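Local coordinates for cell wall surface anchor protein (Streptococcus agalactiae, PDB 4Z1P) that probably acts as an antigen I/II-family adhesin tethered to the bacterial cell wall, mediating attachment of the streptococcus to surfaces it colonises, at residues Leu30-Lys35 / Leu141-Lys146; Gln36-Tyr41 / Leu135-Asn140; Phe55-Gln60 / Tyr116-Lys121; Ala107-Val112 / Ala159-Gly164. All coordinates share one frame; numbering follows the deposited sequence.

Contact 1: residues Leu30-Lys35 / Leu141-Lys146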
# COMPACT_ATOMS: atom_id res chain seq x y z
N LEU A 30 -0.59 -4.66 4.25
CA LEU A 30 -1.88 -4.33 4.77
C LEU A 30 -2.05 -4.99 6.14
O LEU A 30 -2.10 -6.23 6.23
CB LEU A 30 -2.99 -4.73 3.83
CG LEU A 30 -3.23 -3.90 2.57
CD1 LEU A 30 -3.75 -2.52 2.90
CD2 LEU A 30 -1.95 -3.79 1.75
N ASP A 31 -2.18 -4.16 7.19
CA ASP A 31 -2.24 -4.63 8.57
C ASP A 31 -3.67 -4.52 9.03
O ASP A 31 -4.14 -3.43 9.35
CB ASP A 31 -1.29 -3.83 9.43
CG ASP A 31 0.16 -4.05 8.96
OD1 ASP A 31 0.59 -5.23 8.92
OD2 ASP A 31 0.85 -3.07 8.60
N TYR A 32 -4.30 -5.67 9.09
CA TYR A 32 -5.71 -5.73 9.43
C TYR A 32 -5.93 -6.25 10.83
O TYR A 32 -5.16 -7.15 11.33
CB TYR A 32 -6.40 -6.66 8.48
CG TYR A 32 -6.44 -6.29 7.03
CD1 TYR A 32 -7.02 -5.10 6.60
CD2 TYR A 32 -6.09 -7.19 6.08
CE1 TYR A 32 -7.13 -4.80 5.23
CE2 TYR A 32 -6.26 -6.94 4.73
CZ TYR A 32 -6.74 -5.70 4.31
OH TYR A 32 -6.80 -5.41 2.97
N VAL A 33 -7.02 -5.77 11.43
CA VAL A 33 -7.44 -6.22 12.70
C VAL A 33 -8.89 -6.62 12.59
O VAL A 33 -9.77 -5.80 12.29
CB VAL A 33 -7.26 -5.20 13.84
CG1 VAL A 33 -7.73 -5.80 15.16
CG2 VAL A 33 -5.87 -4.68 13.89
N ALA A 34 -9.14 -7.89 12.79
CA ALA A 34 -10.43 -8.43 12.61
C ALA A 34 -10.93 -8.97 13.87
O ALA A 34 -10.17 -9.64 14.62
CB ALA A 34 -10.44 -9.50 11.59
N LYS A 35 -12.22 -8.77 14.10
CA LYS A 35 -12.87 -9.25 15.31
C LYS A 35 -14.03 -10.17 15.12
O LYS A 35 -14.98 -9.86 14.41
CB LYS A 35 -13.36 -8.10 16.17
CG LYS A 35 -12.30 -7.51 17.04
CD LYS A 35 -12.90 -6.60 18.09
CE LYS A 35 -13.49 -7.39 19.23
NZ LYS A 35 -14.66 -6.63 19.73
N LEU A 141 -3.97 -9.72 11.22
CA LEU A 141 -3.65 -10.36 9.93
C LEU A 141 -2.90 -9.39 9.03
O LEU A 141 -3.33 -8.30 8.81
CB LEU A 141 -4.89 -10.79 9.24
CG LEU A 141 -5.79 -11.78 9.98
CD1 LEU A 141 -7.11 -11.92 9.20
CD2 LEU A 141 -5.11 -13.13 10.22
N SER A 142 -1.83 -9.80 8.40
CA SER A 142 -1.14 -8.91 7.51
C SER A 142 -0.85 -9.56 6.13
O SER A 142 -0.48 -10.74 6.01
CB SER A 142 0.14 -8.35 8.17
OG SER A 142 1.23 -9.13 7.81
N PHE A 143 -1.05 -8.76 5.11
CA PHE A 143 -0.98 -9.23 3.69
C PHE A 143 -0.06 -8.33 2.93
O PHE A 143 -0.03 -7.11 3.19
CB PHE A 143 -2.33 -9.11 2.97
CG PHE A 143 -3.39 -10.12 3.37
CD1 PHE A 143 -3.52 -11.35 2.70
CD2 PHE A 143 -4.30 -9.84 4.39
CE1 PHE A 143 -4.57 -12.22 3.03
CE2 PHE A 143 -5.30 -10.73 4.73
CZ PHE A 143 -5.47 -11.89 4.04
N LYS A 144 0.68 -8.91 2.00
CA LYS A 144 1.34 -8.18 0.96
C LYS A 144 0.41 -8.06 -0.21
O LYS A 144 -0.59 -8.78 -0.30
CB LYS A 144 2.59 -8.86 0.49
CG LYS A 144 3.60 -9.22 1.52
CD LYS A 144 4.19 -8.02 2.19
CE LYS A 144 5.23 -8.46 3.22
NZ LYS A 144 5.43 -7.47 4.33
N VAL A 145 0.75 -7.18 -1.15
CA VAL A 145 -0.09 -6.95 -2.33
C VAL A 145 0.59 -7.70 -3.47
O VAL A 145 1.82 -7.73 -3.55
CB VAL A 145 -0.16 -5.44 -2.70
CG1 VAL A 145 -1.01 -5.22 -3.92
CG2 VAL A 145 -0.71 -4.64 -1.53
N LYS A 146 -0.21 -8.28 -4.35
CA LYS A 146 0.36 -9.06 -5.46
C LYS A 146 1.06 -8.10 -6.41
O LYS A 146 0.54 -7.07 -6.72
CB LYS A 146 -0.68 -9.85 -6.21
CG LYS A 146 -1.12 -11.13 -5.52
CD LYS A 146 -2.19 -11.81 -6.36
CE LYS A 146 -2.58 -13.20 -5.85
NZ LYS A 146 -4.07 -13.29 -5.92

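Contact 2: residues Gln36-Tyr41 / Leu135-Asn140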
# COMPACT_ATOMS: atom_id res chain seq x y z
N GLN A 36 -13.95 -11.27 15.84
CA GLN A 36 -14.93 -12.34 15.88
C GLN A 36 -15.63 -12.12 17.21
O GLN A 36 -15.01 -12.28 18.33
CB GLN A 36 -14.20 -13.70 15.88
CG GLN A 36 -15.11 -14.92 16.01
CD GLN A 36 -14.31 -16.21 15.88
OE1 GLN A 36 -13.11 -16.24 16.15
NE2 GLN A 36 -14.95 -17.26 15.43
N ASN A 37 -16.88 -11.63 17.14
CA ASN A 37 -17.62 -11.21 18.34
C ASN A 37 -18.41 -12.30 19.00
O ASN A 37 -19.21 -12.96 18.38
CB ASN A 37 -18.51 -10.01 18.00
CG ASN A 37 -17.72 -8.77 17.80
OD1 ASN A 37 -16.87 -8.42 18.62
ND2 ASN A 37 -17.85 -8.18 16.69
N PHE A 38 -18.15 -12.50 20.30
CA PHE A 38 -18.90 -13.46 21.11
C PHE A 38 -19.56 -12.82 22.34
O PHE A 38 -20.24 -13.54 23.05
CB PHE A 38 -18.02 -14.67 21.59
CG PHE A 38 -17.52 -15.55 20.49
CD1 PHE A 38 -18.38 -16.02 19.58
CD2 PHE A 38 -16.14 -15.91 20.39
CE1 PHE A 38 -17.98 -16.81 18.54
CE2 PHE A 38 -15.74 -16.73 19.38
CZ PHE A 38 -16.63 -17.19 18.46
N SER A 39 -19.36 -11.55 22.60
CA SER A 39 -19.86 -10.93 23.87
C SER A 39 -21.37 -11.03 24.00
O SER A 39 -21.91 -11.20 25.12
CB SER A 39 -19.43 -9.48 23.98
OG SER A 39 -19.93 -8.75 22.92
N GLN A 40 -22.02 -11.16 22.85
CA GLN A 40 -23.49 -11.32 22.75
C GLN A 40 -24.01 -12.65 23.28
O GLN A 40 -25.21 -12.80 23.62
CB GLN A 40 -23.95 -10.96 21.32
CG GLN A 40 -23.69 -11.98 20.20
CD GLN A 40 -22.33 -11.82 19.55
OE1 GLN A 40 -21.43 -11.17 20.11
NE2 GLN A 40 -22.19 -12.38 18.32
N TYR A 41 -23.12 -13.64 23.40
CA TYR A 41 -23.52 -14.91 23.86
C TYR A 41 -23.23 -15.15 25.34
O TYR A 41 -23.46 -16.27 25.86
CB TYR A 41 -22.79 -15.99 23.04
CG TYR A 41 -23.07 -15.89 21.58
CD1 TYR A 41 -24.38 -16.02 21.08
CD2 TYR A 41 -22.05 -15.65 20.63
CE1 TYR A 41 -24.63 -15.92 19.70
CE2 TYR A 41 -22.33 -15.54 19.25
CZ TYR A 41 -23.63 -15.65 18.78
OH TYR A 41 -23.90 -15.57 17.41
N LEU A 135 -16.16 -13.89 25.22
CA LEU A 135 -14.81 -13.38 24.97
C LEU A 135 -14.57 -13.29 23.46
O LEU A 135 -14.41 -14.29 22.79
CB LEU A 135 -13.69 -14.25 25.62
CG LEU A 135 -13.80 -14.36 27.15
CD1 LEU A 135 -12.97 -15.47 27.80
CD2 LEU A 135 -13.52 -13.00 27.79
N ASP A 136 -14.53 -12.08 22.96
CA ASP A 136 -14.34 -11.82 21.54
C ASP A 136 -12.87 -12.22 21.12
O ASP A 136 -11.93 -12.13 21.94
CB ASP A 136 -14.40 -10.38 21.30
CG ASP A 136 -15.81 -9.74 21.62
OD1 ASP A 136 -16.78 -10.46 21.67
OD2 ASP A 136 -15.85 -8.51 21.78
N ILE A 137 -12.71 -12.63 19.88
CA ILE A 137 -11.38 -13.08 19.40
C ILE A 137 -10.89 -12.05 18.37
O ILE A 137 -11.66 -11.68 17.46
CB ILE A 137 -11.52 -14.45 18.69
CG1 ILE A 137 -12.22 -15.51 19.56
CG2 ILE A 137 -10.20 -14.97 18.21
CD1 ILE A 137 -11.73 -15.66 20.98
N THR A 138 -9.65 -11.60 18.49
CA THR A 138 -9.07 -10.66 17.58
C THR A 138 -8.00 -11.30 16.71
O THR A 138 -7.05 -11.96 17.24
CB THR A 138 -8.51 -9.47 18.30
OG1 THR A 138 -9.56 -8.80 19.01
CG2 THR A 138 -7.90 -8.52 17.31
N TYR A 139 -8.17 -11.19 15.40
CA TYR A 139 -7.19 -11.72 14.46
C TYR A 139 -6.36 -10.59 13.95
O TYR A 139 -6.92 -9.62 13.39
CB TYR A 139 -7.90 -12.46 13.32
CG TYR A 139 -8.70 -13.64 13.70
CD1 TYR A 139 -9.86 -13.52 14.47
CD2 TYR A 139 -8.38 -14.87 13.24
CE1 TYR A 139 -10.68 -14.59 14.73
CE2 TYR A 139 -9.12 -15.99 13.55
CZ TYR A 139 -10.27 -15.89 14.29
OH TYR A 139 -11.02 -16.98 14.61
N ASN A 140 -5.04 -10.63 14.20
CA ASN A 140 -4.16 -9.64 13.59
C ASN A 140 -3.57 -10.27 12.35
O ASN A 140 -2.75 -11.20 12.41
CB ASN A 140 -3.05 -9.13 14.51
CG ASN A 140 -3.47 -7.91 15.33
OD1 ASN A 140 -3.13 -6.75 15.00
ND2 ASN A 140 -4.20 -8.15 16.37
O HOH W 1 -18.20 -7.56 21.45

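Contact 3: residues Phe55-Gln60 / Tyr116-Lys121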
# COMPACT_ATOMS: atom_id res chain seq x y z
N PHE A 55 -17.86 -23.02 15.46
CA PHE A 55 -17.59 -21.60 15.39
C PHE A 55 -16.55 -21.47 14.31
O PHE A 55 -15.42 -22.04 14.44
CB PHE A 55 -17.08 -21.04 16.74
CG PHE A 55 -18.00 -21.37 17.86
CD1 PHE A 55 -19.20 -20.68 18.01
CD2 PHE A 55 -17.79 -22.48 18.60
CE1 PHE A 55 -20.12 -21.10 18.98
CE2 PHE A 55 -18.67 -22.90 19.61
CZ PHE A 55 -19.88 -22.22 19.78
N ALA A 56 -16.94 -20.74 13.26
CA ALA A 56 -16.04 -20.51 12.13
C ALA A 56 -15.87 -19.05 11.89
O ALA A 56 -16.82 -18.29 12.12
CB ALA A 56 -16.59 -21.11 10.89
N PHE A 57 -14.65 -18.64 11.51
CA PHE A 57 -14.35 -17.28 11.14
C PHE A 57 -13.75 -17.29 9.74
O PHE A 57 -12.81 -18.07 9.47
CB PHE A 57 -13.28 -16.69 12.09
CG PHE A 57 -13.11 -15.21 11.95
CD1 PHE A 57 -14.16 -14.37 12.32
CD2 PHE A 57 -11.95 -14.65 11.39
CE1 PHE A 57 -14.07 -13.02 12.19
CE2 PHE A 57 -11.87 -13.27 11.21
CZ PHE A 57 -12.93 -12.47 11.63
N VAL A 58 -14.26 -16.42 8.87
CA VAL A 58 -13.84 -16.37 7.51
C VAL A 58 -13.25 -15.06 7.19
O VAL A 58 -13.91 -14.04 7.40
CB VAL A 58 -15.04 -16.63 6.50
CG1 VAL A 58 -14.59 -16.40 5.05
CG2 VAL A 58 -15.58 -18.04 6.72
N ASP A 59 -12.05 -15.05 6.60
CA ASP A 59 -11.52 -13.82 5.99
C ASP A 59 -11.42 -13.96 4.45
O ASP A 59 -10.82 -14.93 3.94
CB ASP A 59 -10.15 -13.47 6.53
CG ASP A 59 -9.64 -12.14 6.01
OD1 ASP A 59 -9.39 -11.96 4.76
OD2 ASP A 59 -9.51 -11.23 6.82
N GLN A 60 -12.07 -13.06 3.71
CA GLN A 60 -12.07 -13.14 2.27
C GLN A 60 -11.46 -11.88 1.71
O GLN A 60 -12.11 -10.82 1.64
CB GLN A 60 -13.50 -13.40 1.80
CG GLN A 60 -13.95 -13.08 0.37
CD GLN A 60 -13.45 -14.02 -0.61
OE1 GLN A 60 -14.21 -14.75 -1.20
NE2 GLN A 60 -12.13 -14.02 -0.83
N TYR A 116 -9.71 -17.68 3.61
CA TYR A 116 -9.15 -18.32 4.78
C TYR A 116 -10.24 -18.49 5.81
O TYR A 116 -11.16 -17.67 5.87
CB TYR A 116 -8.05 -17.44 5.39
CG TYR A 116 -6.96 -17.11 4.45
CD1 TYR A 116 -7.10 -16.12 3.53
CD2 TYR A 116 -5.73 -17.84 4.48
CE1 TYR A 116 -6.05 -15.82 2.65
CE2 TYR A 116 -4.70 -17.54 3.62
CZ TYR A 116 -4.85 -16.53 2.74
OH TYR A 116 -3.85 -16.26 1.87
N MET A 117 -10.22 -19.61 6.51
CA MET A 117 -11.18 -19.87 7.50
C MET A 117 -10.59 -20.54 8.72
O MET A 117 -9.69 -21.40 8.57
CB MET A 117 -12.32 -20.72 6.92
CG MET A 117 -13.44 -21.04 7.88
SD MET A 117 -14.79 -21.94 7.07
CE MET A 117 -14.04 -23.44 6.68
N TRP A 118 -11.02 -20.12 9.88
CA TRP A 118 -10.52 -20.70 11.15
C TRP A 118 -11.71 -21.27 11.85
O TRP A 118 -12.71 -20.56 12.02
CB TRP A 118 -9.88 -19.59 12.03
CG TRP A 118 -8.60 -19.06 11.55
CD1 TRP A 118 -7.33 -19.51 11.90
CD2 TRP A 118 -8.39 -18.05 10.58
NE1 TRP A 118 -6.39 -18.80 11.25
CE2 TRP A 118 -7.00 -17.92 10.40
CE3 TRP A 118 -9.25 -17.27 9.83
CZ2 TRP A 118 -6.45 -16.99 9.54
CZ3 TRP A 118 -8.72 -16.31 9.02
CH2 TRP A 118 -7.32 -16.21 8.84
N THR A 119 -11.66 -22.52 12.19
CA THR A 119 -12.70 -23.23 12.89
C THR A 119 -12.26 -23.79 14.22
O THR A 119 -11.04 -24.24 14.40
CB THR A 119 -13.17 -24.44 12.02
OG1 THR A 119 -12.05 -25.17 11.62
CG2 THR A 119 -13.91 -23.97 10.81
N ALA A 120 -13.15 -23.77 15.21
CA ALA A 120 -12.85 -24.33 16.46
C ALA A 120 -12.63 -25.82 16.39
O ALA A 120 -13.49 -26.56 15.95
CB ALA A 120 -13.87 -23.97 17.53
N LYS A 121 -11.49 -26.29 16.86
CA LYS A 121 -11.13 -27.73 16.74
C LYS A 121 -12.00 -28.53 17.70
O LYS A 121 -12.43 -29.64 17.38
CB LYS A 121 -9.63 -27.96 17.08
CG LYS A 121 -8.63 -27.34 16.13
CD LYS A 121 -7.16 -27.66 16.58
CE LYS A 121 -6.18 -27.09 15.61
NZ LYS A 121 -4.75 -27.07 16.10
O HOH W 2 -13.33 -19.71 14.73

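Contact 4: residues Ala107-Val112 / Ala159-Gly164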
# COMPACT_ATOMS: atom_id res chain seq x y z
N ALA A 107 -25.51 -21.35 6.45
CA ALA A 107 -25.34 -20.12 7.21
C ALA A 107 -25.56 -18.91 6.35
O ALA A 107 -25.52 -17.80 6.84
CB ALA A 107 -23.96 -20.04 7.89
N GLY A 108 -25.71 -19.10 5.07
CA GLY A 108 -25.91 -17.98 4.18
C GLY A 108 -24.62 -17.30 3.74
O GLY A 108 -24.66 -16.17 3.30
N ILE A 109 -23.49 -17.95 3.92
CA ILE A 109 -22.18 -17.39 3.60
C ILE A 109 -21.66 -18.03 2.29
O ILE A 109 -21.40 -19.23 2.24
CB ILE A 109 -21.19 -17.70 4.71
CG1 ILE A 109 -21.67 -17.17 6.05
CG2 ILE A 109 -19.82 -17.10 4.45
CD1 ILE A 109 -22.07 -15.70 6.00
N SER A 110 -21.42 -17.21 1.30
CA SER A 110 -21.04 -17.67 -0.03
C SER A 110 -19.87 -16.85 -0.56
O SER A 110 -20.05 -15.89 -1.30
CB SER A 110 -22.24 -17.58 -1.00
OG SER A 110 -21.88 -18.09 -2.30
N PRO A 111 -18.64 -17.19 -0.15
CA PRO A 111 -17.46 -16.46 -0.52
C PRO A 111 -17.22 -16.61 -1.98
O PRO A 111 -17.47 -17.67 -2.53
CB PRO A 111 -16.35 -17.13 0.35
CG PRO A 111 -17.13 -17.87 1.39
CD PRO A 111 -18.35 -18.33 0.73
N VAL A 112 -16.73 -15.55 -2.63
CA VAL A 112 -16.69 -15.58 -4.09
C VAL A 112 -15.48 -16.33 -4.59
O VAL A 112 -15.53 -16.89 -5.69
CB VAL A 112 -16.71 -14.16 -4.67
CG1 VAL A 112 -15.43 -13.40 -4.46
CG2 VAL A 112 -17.10 -14.21 -6.16
N ALA A 159 -16.53 -12.72 7.84
CA ALA A 159 -17.82 -13.30 8.21
C ALA A 159 -17.60 -14.30 9.35
O ALA A 159 -16.43 -14.76 9.57
CB ALA A 159 -18.46 -14.01 7.02
N GLN A 160 -18.64 -14.55 10.13
CA GLN A 160 -18.56 -15.51 11.19
C GLN A 160 -19.74 -16.38 11.17
O GLN A 160 -20.88 -15.94 10.75
CB GLN A 160 -18.23 -14.90 12.57
CG GLN A 160 -19.22 -14.18 13.33
CD GLN A 160 -18.66 -13.59 14.65
OE1 GLN A 160 -18.07 -12.53 14.66
NE2 GLN A 160 -18.88 -14.27 15.72
N ILE A 161 -19.53 -17.58 11.64
CA ILE A 161 -20.63 -18.55 11.72
C ILE A 161 -20.63 -19.11 13.11
O ILE A 161 -19.60 -19.72 13.54
CB ILE A 161 -20.51 -19.66 10.69
CG1 ILE A 161 -20.41 -19.06 9.34
CG2 ILE A 161 -21.68 -20.64 10.82
CD1 ILE A 161 -20.05 -20.10 8.30
N ASP A 162 -21.68 -18.78 13.84
CA ASP A 162 -21.81 -19.14 15.24
C ASP A 162 -22.96 -20.13 15.33
O ASP A 162 -24.10 -19.78 14.99
CB ASP A 162 -22.19 -17.93 16.09
CG ASP A 162 -21.29 -16.75 15.90
OD1 ASP A 162 -20.05 -16.95 15.64
OD2 ASP A 162 -21.82 -15.62 15.96
N PHE A 163 -22.70 -21.31 15.83
CA PHE A 163 -23.75 -22.36 15.98
C PHE A 163 -24.53 -22.58 14.67
O PHE A 163 -25.79 -22.78 14.68
CB PHE A 163 -24.77 -21.98 17.12
CG PHE A 163 -24.21 -21.40 18.39
CD1 PHE A 163 -23.75 -22.23 19.41
CD2 PHE A 163 -24.16 -20.04 18.60
CE1 PHE A 163 -23.28 -21.74 20.59
CE2 PHE A 163 -23.71 -19.53 19.79
CZ PHE A 163 -23.27 -20.38 20.80
N GLY A 164 -23.85 -22.41 13.53
CA GLY A 164 -24.49 -22.58 12.22
C GLY A 164 -25.21 -21.34 11.66
O GLY A 164 -25.71 -21.37 10.54

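Contact 1: residues Leu30-Lys35 / Leu141-Lys146
Y32 and F143 both carry CG beside the backbone N and anti to the carbonyl carbon (chi1 -64° and -73°), and these matching torsions bring the two rings off adjacent strands to touch by their margins without stacking. Y32 CE2 approaches F143 CD2 at 3.5 Å, with F143 CD2 near the plane of the tyrosine ring and the ring planes 69° apart. One face of the Y32 ring is met near its rim by CB of L30, two residues back on the same strand. Beyond the rings, the L30 methyl CD2 touches V145 CG2 at 3.6 Å, the two side chains lying aslant. The backbones pair antiparallel beneath this apolar row. L30 and F143 form a hydrogen-bonded pair (L30 N to F143 O 2.7 Å, F143 N to L30 O 3.0 Å), and Y32 and L141 form the next, with both bonds at 2.8 Å between Y32 N and L141 O and between L141 N and Y32 O. Strands 29-36 and 137-145 are the middle strands of the four-stranded sheet of a two-sheet, immunoglobulin-like sandwich, and the face bearing L30, Y32, L141 and F143 is turned inward. There Y32 packs on I154, and L141 and F143 pack on D59 of the opposing sheet. On the other face D31 and S142 make a non-hydrogen-bonded pair, in which D31 OD1 lies 3.2 Å from S142 CB. That carboxylate oxygen also has a long, weak ion pair with K71 NZ on strand 65-75, the next strand past 137-145.

Contact 2: residues Gln36-Tyr41 / Leu135-Asn140
The antiparallel pairing of strands 29-36 and 137-145, in the four-stranded sheet of the beta-sandwich domain, runs out at Q36 and I137, where the first chain turns into a short 3-10 segment, 39-41. Q36 N gives a nearly straight bond to I137 O at 2.8 Å, and I137 N returns one to Q36 O. Q36 keeps CG anti to its backbone N (chi1 176°) and stays extended beyond it, which takes the amide to the tip of Y139. The Y139 hydroxyl donates to Q36 OE1 at 2.7 Å. It reaches that oxygen from 40° above the carbonyl plane, with the amide and ring planes 45° apart. The same ring stacks on F57 of the facing sheet. Next to this polar pair, F38 CE2 packs on I137 CG1 at 3.7 Å, while L135 O lies at the edge of the phenylalanine ring, near its plane. Past the last strand pair, the carboxylate of D136 holds the turn. Its OD1 accepts from two successive amides, F38 N at 2.8 Å and S39 N at 3.0 Å, gripping the chain as it enters the 3-10 segment. D136 OD2 lies 3.3 Å from N37 OD1. Both are acceptors, and K35 NZ serves both, through a salt bridge to the carboxylate and a hydrogen bond to the amide oxygen. N37 ND2 meanwhile donates to P6 O. A single water links the two segments once more, donating to D136 OD2 at 2.6 Å and hydrogen-bonded to S39 OG.

Contact 3: residues Phe55-Gln60 / Tyr116-Lys121
W118 leaves its strand with CB near F57 O; chi1 of -71° sets CG beside the backbone N, and chi2 of -93° turns the six-membered edge of the indole to the neighbouring strand. CE3 meets the same F57 O at 3.7 Å and also touches F57 CD2 at 4.1 Å, coming to the edge of the phenylalanine ring near its plane. Farther along the indole, CZ3 reaches D59 CB at 4.0 Å. The carboxylate of D59 turns to another partner, its OD2 accepting from N156 ND2. Underneath, F57 and W118 are a hydrogen-bonded pair, F57 N to W118 O and W118 N to F57 O both 2.8 Å. Strands 55-61 and 115-120 are neighbours in the five-stranded antiparallel sheet of the sandwich. W118 and F57 point into the interior, where W118 packs on L68, V70 and I73 and its ring meets that of Y139 at a steep tilt. A56, V58, M117 and T119 occupy the other face: V58 CG2 touches M117 CG at 3.9 Å, and A56 CB lies 3.9 Å from T119 CG2. Near the end of the pairing, a water donates to both F55 O and W118 O, at 3.1 and 2.9 Å.

Contact 4: residues Ala107-Val112 / Ala159-Gly164
A107 presses its methyl on strand 153-162 and the turn after it: CB lies 3.8 Å from I161 CG2 and 3.4 Å from the carbonyl oxygen of G164. G108 follows with a positive phi of 84° and closes helix 98-106 in a Schellman motif. I109 then points back at the strand. Its CG1 stands anti to the carbonyl carbon (chi1 -58°), and I109 CG1 meets I161 CG1 at 4.0 Å while I109 CD1 continues to A159 CB at 4.1 Å. The I109 and I161 side chains run past each other in opposite directions. Farther on, P111 and V112 pack on Q60 of the neighbouring strand 55-61. The helix and its exit loop thus cover the outer face of the domain's five-stranded sheet, the side of strand 153-162 that bears A159 and I161. Q160 points the other way, where its NE2 donates almost straight to D162 OD1 at 2.9 Å. Between the two segments the union is made by methyl and methylene groups and a carbonyl oxygen, which implies that the loop is held to the strand by apolar burial and shape rather than by directional bonds.

In the fold
All four contacts belong to the N-terminal of the two modelled sandwich domains. Contact 1 is buried and mixes strand pairing with aromatic packing. Contact 2, partly buried, takes over where that pairing ends: the loop after strand 29-36 meets strand 137-145, adding carboxylate, amide and hydroxyl bonds to the last strand pair. A probable backbone bond from Y139 to A34 joins the two. Contact 3 is core pairing in the facing sheet, its Y116 ring packing on the F143 ring of contact 1. Contact 4 shares that sheet, through V58 bonded to A159 and A56 to I161; it lies on the outer side yet is buried, and apolar. Y41 and D162 tie contact 2 to contact 4.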